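PDB 3U24: putative Lipoprotein from Shewanella oneidensis, which is of unknown function but binds zinc and calcium ions and probably belongs to a superfamily of zinc metallopeptidases. Local coordinates for residues 439-444 with 553-558; 66-71 with 106-111. All coordinates share one frame; numbering follows the deposited sequence.

Overall arrangement
The chain is mainly helical, and both contacts join helices within the DUF885 family region, far apart from one another. Contact 2 comes first along the chain, since its two segments both precede those of contact 1; it joins helix 61-79 to helix 88-111 near the surface. Contact 1 is buried and sets helix 435-451, which carries zinc ligand Glu439, against helix 548-555 and the residues that follow. The contact centres lie 32 Å apart and the nearest atoms about 20 Å, so the contacts do not touch. Contact 1 therefore ties a zinc site to the C-terminal part, while contact 2 pairs two early helices that are close in sequence.

Contact 1: 439-444 with 553-558; sequences EGWAVY and EKFLSY. With ZN (zinc ion), chain F.
Trp441 carries the whole contact, reaching from helix 435-451 to Leu556 and Phe555 of segment 553-558. Its bond to CB points toward that segment, and a chi1 of 170° then sets the indole against both partners. The tight part is Leu556: its CD2 methyl sits over the centre of the six-membered ring of Trp441, 3.6 Å from the centroid, a CH-pi contact. Leucine fits because CD2 can cover the ring centre while its second methyl, CD1, reaches Trp441 CZ2. Phe555 is looser, for its ring is nearly parallel to the indole but slid aside, the centroids 5.8 Å apart. Trp441 CE3 meets Phe555 CE2 obliquely at 3.9 Å. Tryptophan also brings a polar N-H, which NE1 gives to Pro412 O. Replacing the indole by an alanine's methyl is likely to leave that carbonyl without its donor and open a gap beneath Leu556. Well away from this packing lies the partly exposed Glu439, whose OE1 binds the zinc ion at 2.1 Å; OE2 binds at longer range and a water adds a ligand. His408 and His414 complete this zinc site of helical residues, consistent with membership of the Peptidase_MA clan.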
loop_
_atom_site.group_PDB
_atom_site.type_symbol
_atom_site.label_atom_id
_atom_site.label_comp_id
_atom_site.label_asym_id
_atom_site.label_seq_id
_atom_site.Cartn_x
_atom_site.Cartn_y
_atom_site.Cartn_z
ATOM N N GLU A 439 1.087 7.043 4.480
ATOM C CA GLU A 439 0.329 7.717 3.431
ATOM C C GLU A 439 -0.347 8.998 3.922
ATOM O O GLU A 439 -0.331 10.005 3.202
ATOM C CB GLU A 439 -0.710 6.784 2.806
ATOM C CG GLU A 439 -0.083 5.809 1.850
ATOM C CD GLU A 439 0.649 6.499 0.688
ATOM O OE1 GLU A 439 0.294 7.658 0.305
ATOM O OE2 GLU A 439 1.574 5.852 0.142
ATOM N N GLY A 440 -0.966 8.951 5.107
ATOM C CA GLY A 440 -1.608 10.140 5.677
ATOM C C GLY A 440 -0.660 11.328 5.779
ATOM O O GLY A 440 -1.036 12.447 5.466
ATOM N N TRP A 441 0.578 11.066 6.199
ATOM C CA TRP A 441 1.593 12.094 6.230
ATOM C C TRP A 441 1.795 12.704 4.848
ATOM O O TRP A 441 1.836 13.940 4.704
ATOM C CB TRP A 441 2.920 11.563 6.783
ATOM C CG TRP A 441 4.007 12.549 6.599
ATOM C CD1 TRP A 441 4.951 12.591 5.584
ATOM C CD2 TRP A 441 4.234 13.781 7.376
ATOM N NE1 TRP A 441 5.747 13.700 5.704
ATOM C CE2 TRP A 441 5.363 14.458 6.749
ATOM C CE3 TRP A 441 3.651 14.349 8.496
ATOM C CZ2 TRP A 441 5.869 15.646 7.243
ATOM C CZ3 TRP A 441 4.136 15.567 8.951
ATOM C CH2 TRP A 441 5.229 16.190 8.350
ATOM N N ALA A 442 1.960 11.863 3.826
ATOM C CA ALA A 442 2.236 12.377 2.501
ATOM C C ALA A 442 1.078 13.221 2.012
ATOM O O ALA A 442 1.324 14.288 1.481
ATOM C CB ALA A 442 2.545 11.262 1.518
ATOM N N VAL A 443 -0.164 12.775 2.220
ATOM C CA VAL A 443 -1.376 13.577 1.852
ATOM C C VAL A 443 -1.475 14.893 2.629
ATOM O O VAL A 443 -1.737 15.961 2.071
ATOM C CB VAL A 443 -2.653 12.730 2.004
ATOM C CG1 VAL A 443 -3.945 13.502 1.640
ATOM C CG2 VAL A 443 -2.507 11.445 1.168
ATOM N N TYR A 444 -1.193 14.819 3.919
ATOM C CA TYR A 444 -1.155 16.009 4.798
ATOM C C TYR A 444 -0.170 17.028 4.253
ATOM O O TYR A 444 -0.492 18.234 4.156
ATOM C CB TYR A 444 -0.832 15.616 6.232
ATOM C CG TYR A 444 -0.365 16.761 7.069
ATOM C CD1 TYR A 444 -1.265 17.657 7.620
ATOM C CD2 TYR A 444 0.989 17.005 7.249
ATOM C CE1 TYR A 444 -0.809 18.731 8.376
ATOM C CE2 TYR A 444 1.427 18.073 7.973
ATOM C CZ TYR A 444 0.528 18.941 8.532
ATOM O OH TYR A 444 0.998 20.017 9.273
ATOM N N GLU A 553 8.614 17.911 13.436
ATOM C CA GLU A 553 9.793 17.102 13.765
ATOM C C GLU A 553 9.507 16.110 14.891
ATOM O O GLU A 553 9.980 14.968 14.885
ATOM C CB GLU A 553 10.987 17.997 14.112
ATOM C CG GLU A 553 11.529 18.690 12.857
ATOM C CD GLU A 553 12.551 19.779 13.116
ATOM O OE1 GLU A 553 13.079 19.885 14.249
ATOM O OE2 GLU A 553 12.849 20.540 12.169
ATOM N N LYS A 554 8.702 16.527 15.842
ATOM C CA LYS A 554 8.342 15.632 16.924
ATOM C C LYS A 554 7.410 14.534 16.383
ATOM O O LYS A 554 7.591 13.342 16.713
ATOM C CB LYS A 554 7.678 16.407 18.053
ATOM C CG LYS A 554 7.261 15.549 19.239
ATOM C CD LYS A 554 8.428 15.203 20.157
ATOM C CE LYS A 554 7.936 14.719 21.524
ATOM N NZ LYS A 554 8.839 13.640 22.034
ATOM N N PHE A 555 6.440 14.928 15.546
ATOM C CA PHE A 555 5.555 13.945 14.897
ATOM C C PHE A 555 6.332 12.890 14.141
ATOM O O PHE A 555 6.021 11.706 14.257
ATOM C CB PHE A 555 4.537 14.605 13.972
ATOM C CG PHE A 555 3.556 13.640 13.378
ATOM C CD1 PHE A 555 2.425 13.292 14.059
ATOM C CD2 PHE A 555 3.787 13.065 12.156
ATOM C CE1 PHE A 555 1.518 12.406 13.536
ATOM C CE2 PHE A 555 2.875 12.191 11.593
ATOM C CZ PHE A 555 1.761 11.836 12.314
ATOM N N LEU A 556 7.345 13.301 13.388
ATOM C CA LEU A 556 8.079 12.377 12.563
ATOM C C LEU A 556 9.099 11.550 13.351
ATOM O O LEU A 556 9.694 10.643 12.785
ATOM C CB LEU A 556 8.788 13.097 11.428
ATOM C CG LEU A 556 7.908 13.859 10.448
ATOM C CD1 LEU A 556 8.713 14.866 9.651
ATOM C CD2 LEU A 556 7.161 12.874 9.548
ATOM N N SER A 557 9.255 11.787 14.643
ATOM C CA SER A 557 10.371 11.177 15.388
ATOM C C SER A 557 10.042 9.770 15.825
ATOM O O SER A 557 10.933 9.044 16.156
ATOM C CB SER A 557 10.759 11.999 16.637
ATOM O OG SER A 557 9.700 12.064 17.589
ATOM N N TYR A 558 8.777 9.373 15.787
ATOM C CA TYR A 558 8.360 8.048 16.227
ATOM C C TYR A 558 8.409 6.992 15.113
ATOM O O TYR A 558 8.221 5.803 15.376
ATOM C CB TYR A 558 6.927 8.143 16.783
ATOM C CG TYR A 558 6.828 9.057 17.980
ATOM C CD1 TYR A 558 7.065 8.571 19.255
ATOM C CD2 TYR A 558 6.562 10.390 17.840
ATOM C CE1 TYR A 558 6.996 9.385 20.353
ATOM C CE2 TYR A 558 6.492 11.222 18.940
ATOM C CZ TYR A 558 6.695 10.708 20.186
ATOM O OH TYR A 558 6.647 11.522 21.296
HETATM ZN ZN ZN F . 1.935 7.965 -1.043
HETATM O O HOH W 1 2.490 7.113 -2.922
#

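Contact 2: 66-71 with 106-111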
loop_
_atom_site.group_PDB
_atom_site.type_symbol
_atom_site.label_atom_id
_atom_site.label_comp_id
_atom_site.label_asym_id
_atom_site.label_seq_id
_atom_site.Cartn_x
_atom_site.Cartn_y
_atom_site.Cartn_z
ATOM N N LYS A 66 -1.276 -24.481 14.328
ATOM C CA LYS A 66 0.062 -24.060 14.718
ATOM C C LYS A 66 0.188 -22.527 14.792
ATOM O O LYS A 66 0.936 -22.013 15.632
ATOM C CB LYS A 66 1.077 -24.615 13.718
ATOM C CG LYS A 66 2.531 -24.340 14.024
ATOM C CD LYS A 66 3.423 -24.952 12.940
ATOM C CE LYS A 66 4.913 -24.793 13.276
ATOM N NZ LYS A 66 5.730 -24.816 12.019
ATOM N N THR A 67 -0.494 -21.806 13.899
ATOM C CA THR A 67 -0.487 -20.339 13.950
ATOM C C THR A 67 -1.206 -19.872 15.195
ATOM O O THR A 67 -0.694 -19.017 15.906
ATOM C CB THR A 67 -1.073 -19.701 12.679
ATOM O OG1 THR A 67 -0.239 -20.079 11.585
ATOM C CG2 THR A 67 -1.133 -18.167 12.762
ATOM N N LEU A 68 -2.335 -20.478 15.513
ATOM C CA LEU A 68 -3.058 -20.083 16.714
ATOM C C LEU A 68 -2.294 -20.422 18.001
ATOM O O LEU A 68 -2.393 -19.667 18.968
ATOM C CB LEU A 68 -4.461 -20.682 16.771
ATOM C CG LEU A 68 -5.488 -20.239 15.742
ATOM C CD1 LEU A 68 -6.736 -21.138 15.842
ATOM C CD2 LEU A 68 -5.818 -18.770 15.914
ATOM N N ALA A 69 -1.543 -21.534 18.026
ATOM C CA ALA A 69 -0.702 -21.852 19.195
ATOM C C ALA A 69 0.433 -20.800 19.327
ATOM O O ALA A 69 0.852 -20.467 20.427
ATOM C CB ALA A 69 -0.101 -23.271 19.078
ATOM N N PHE A 70 0.928 -20.289 18.207
ATOM C CA PHE A 70 1.946 -19.252 18.256
ATOM C C PHE A 70 1.357 -17.949 18.792
ATOM O O PHE A 70 1.986 -17.317 19.613
ATOM C CB PHE A 70 2.581 -19.079 16.884
ATOM C CG PHE A 70 3.441 -17.865 16.723
ATOM C CD1 PHE A 70 2.889 -16.665 16.294
ATOM C CD2 PHE A 70 4.806 -17.938 16.926
ATOM C CE1 PHE A 70 3.665 -15.551 16.111
ATOM C CE2 PHE A 70 5.592 -16.826 16.692
ATOM C CZ PHE A 70 5.019 -15.630 16.306
ATOM N N VAL A 71 0.166 -17.562 18.324
ATOM C CA VAL A 71 -0.499 -16.368 18.816
ATOM C C VAL A 71 -0.656 -16.468 20.342
ATOM O O VAL A 71 -0.255 -15.574 21.081
ATOM C CB VAL A 71 -1.873 -16.147 18.122
ATOM C CG1 VAL A 71 -2.686 -15.108 18.859
ATOM C CG2 VAL A 71 -1.671 -15.753 16.651
ATOM N N TRP A 106 -7.725 -13.479 14.395
ATOM C CA TRP A 106 -8.993 -13.080 13.853
ATOM C C TRP A 106 -9.123 -13.461 12.403
ATOM O O TRP A 106 -10.188 -13.863 12.014
ATOM C CB TRP A 106 -9.189 -11.585 14.042
ATOM C CG TRP A 106 -10.371 -10.984 13.309
ATOM C CD1 TRP A 106 -11.693 -10.857 13.759
ATOM C CD2 TRP A 106 -10.367 -10.404 11.961
ATOM N NE1 TRP A 106 -12.459 -10.240 12.806
ATOM C CE2 TRP A 106 -11.717 -9.919 11.724
ATOM C CE3 TRP A 106 -9.386 -10.171 10.999
ATOM C CZ2 TRP A 106 -12.072 -9.275 10.535
ATOM C CZ3 TRP A 106 -9.747 -9.519 9.789
ATOM C CH2 TRP A 106 -11.067 -9.096 9.562
ATOM N N ASP A 107 -8.053 -13.344 11.611
ATOM C CA ASP A 107 -8.050 -13.825 10.235
ATOM C C ASP A 107 -8.398 -15.309 10.140
ATOM O O ASP A 107 -9.128 -15.718 9.235
ATOM C CB ASP A 107 -6.688 -13.624 9.523
ATOM C CG ASP A 107 -6.519 -12.205 8.915
ATOM O OD1 ASP A 107 -7.531 -11.602 8.503
ATOM O OD2 ASP A 107 -5.361 -11.688 8.836
ATOM N N ILE A 108 -7.850 -16.104 11.064
ATOM C CA ILE A 108 -8.083 -17.529 11.059
ATOM C C ILE A 108 -9.483 -17.854 11.550
ATOM O O ILE A 108 -10.146 -18.695 10.968
ATOM C CB ILE A 108 -7.017 -18.287 11.858
ATOM C CG1 ILE A 108 -5.680 -18.248 11.082
ATOM C CG2 ILE A 108 -7.476 -19.701 12.181
ATOM C CD1 ILE A 108 -4.499 -18.537 11.979
ATOM N N THR A 109 -9.953 -17.204 12.606
ATOM C CA THR A 109 -11.182 -17.683 13.232
ATOM C C THR A 109 -12.454 -16.967 12.776
ATOM O O THR A 109 -13.538 -17.474 13.006
ATOM C CB THR A 109 -11.062 -17.623 14.777
ATOM O OG1 THR A 109 -10.864 -16.264 15.175
ATOM C CG2 THR A 109 -9.864 -18.454 15.257
ATOM N N ARG A 110 -12.350 -15.798 12.162
ATOM C CA ARG A 110 -13.540 -14.971 11.880
ATOM C C ARG A 110 -13.586 -14.505 10.445
ATOM O O ARG A 110 -14.582 -14.697 9.793
ATOM C CB ARG A 110 -13.597 -13.722 12.743
ATOM C CG ARG A 110 -13.657 -13.986 14.222
ATOM C CD ARG A 110 -15.093 -14.244 14.681
ATOM N NE ARG A 110 -15.141 -14.320 16.138
ATOM C CZ ARG A 110 -16.235 -14.580 16.859
ATOM N NH1 ARG A 110 -17.417 -14.787 16.270
ATOM N NH2 ARG A 110 -16.143 -14.627 18.191
ATOM N N PHE A 111 -12.511 -13.909 9.949
ATOM C CA PHE A 111 -12.532 -13.337 8.606
ATOM C C PHE A 111 -12.579 -14.478 7.591
ATOM O O PHE A 111 -13.330 -14.435 6.657
ATOM C CB PHE A 111 -11.296 -12.463 8.373
ATOM C CG PHE A 111 -11.353 -11.577 7.143
ATOM C CD1 PHE A 111 -12.407 -10.723 6.931
ATOM C CD2 PHE A 111 -10.301 -11.526 6.279
ATOM C CE1 PHE A 111 -12.459 -9.897 5.802
ATOM C CE2 PHE A 111 -10.311 -10.688 5.165
ATOM C CZ PHE A 111 -11.398 -9.859 4.927
#
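Thr67 and Leu68 meet Ile108 and Thr109 through aliphatic carbons alone, while the flat indole of Trp106 takes no part, its bond from the backbone pointing away from helix 61-79. The Trp106 ring has Phe111 CB 3.5 Å above one face and offset toward the rim; its NE1 donates to Gln248 OE1, and the Phe252 ring meets it with the planes at about 55°. The wider pi-type turn at 107-111 sets Phe111 CB over that face: Trp106 O accepts from both Arg110 N and Phe111 N, which approach from opposite faces of its plane.

Across the contact Ile108 is the central residue, and its two branches divide the work. CD1, at the end of the longer branch, presses on Thr67 CG2 at 3.5 Å, tighter than usual for two carbons, and CG2 lies 4.0 Å from Leu68 CD1 as the two side chains slide past each other. A beta-branched residue suits this place because it offers two methyls to two neighbours. Leu68 CD2 reaches the exposed Thr109 at its CG2, 4.1 Å away. Both threonines behave as half-apolar residues: Thr67 OG1 bonds back to Gly63 O and Thr109 OG1 to Ala105 O, each one turn earlier in its own helix, and the methyls are turned to the partner.

The axes of segments 66-71 and 106-111 pass 10.6 Å apart, with a signed crossing angle of -118°. Helix 61-79 thus packs against both helix 88-111 and helix 25-39, whose Leu39 touches Thr67, while helix 243-254 lies against Trp106.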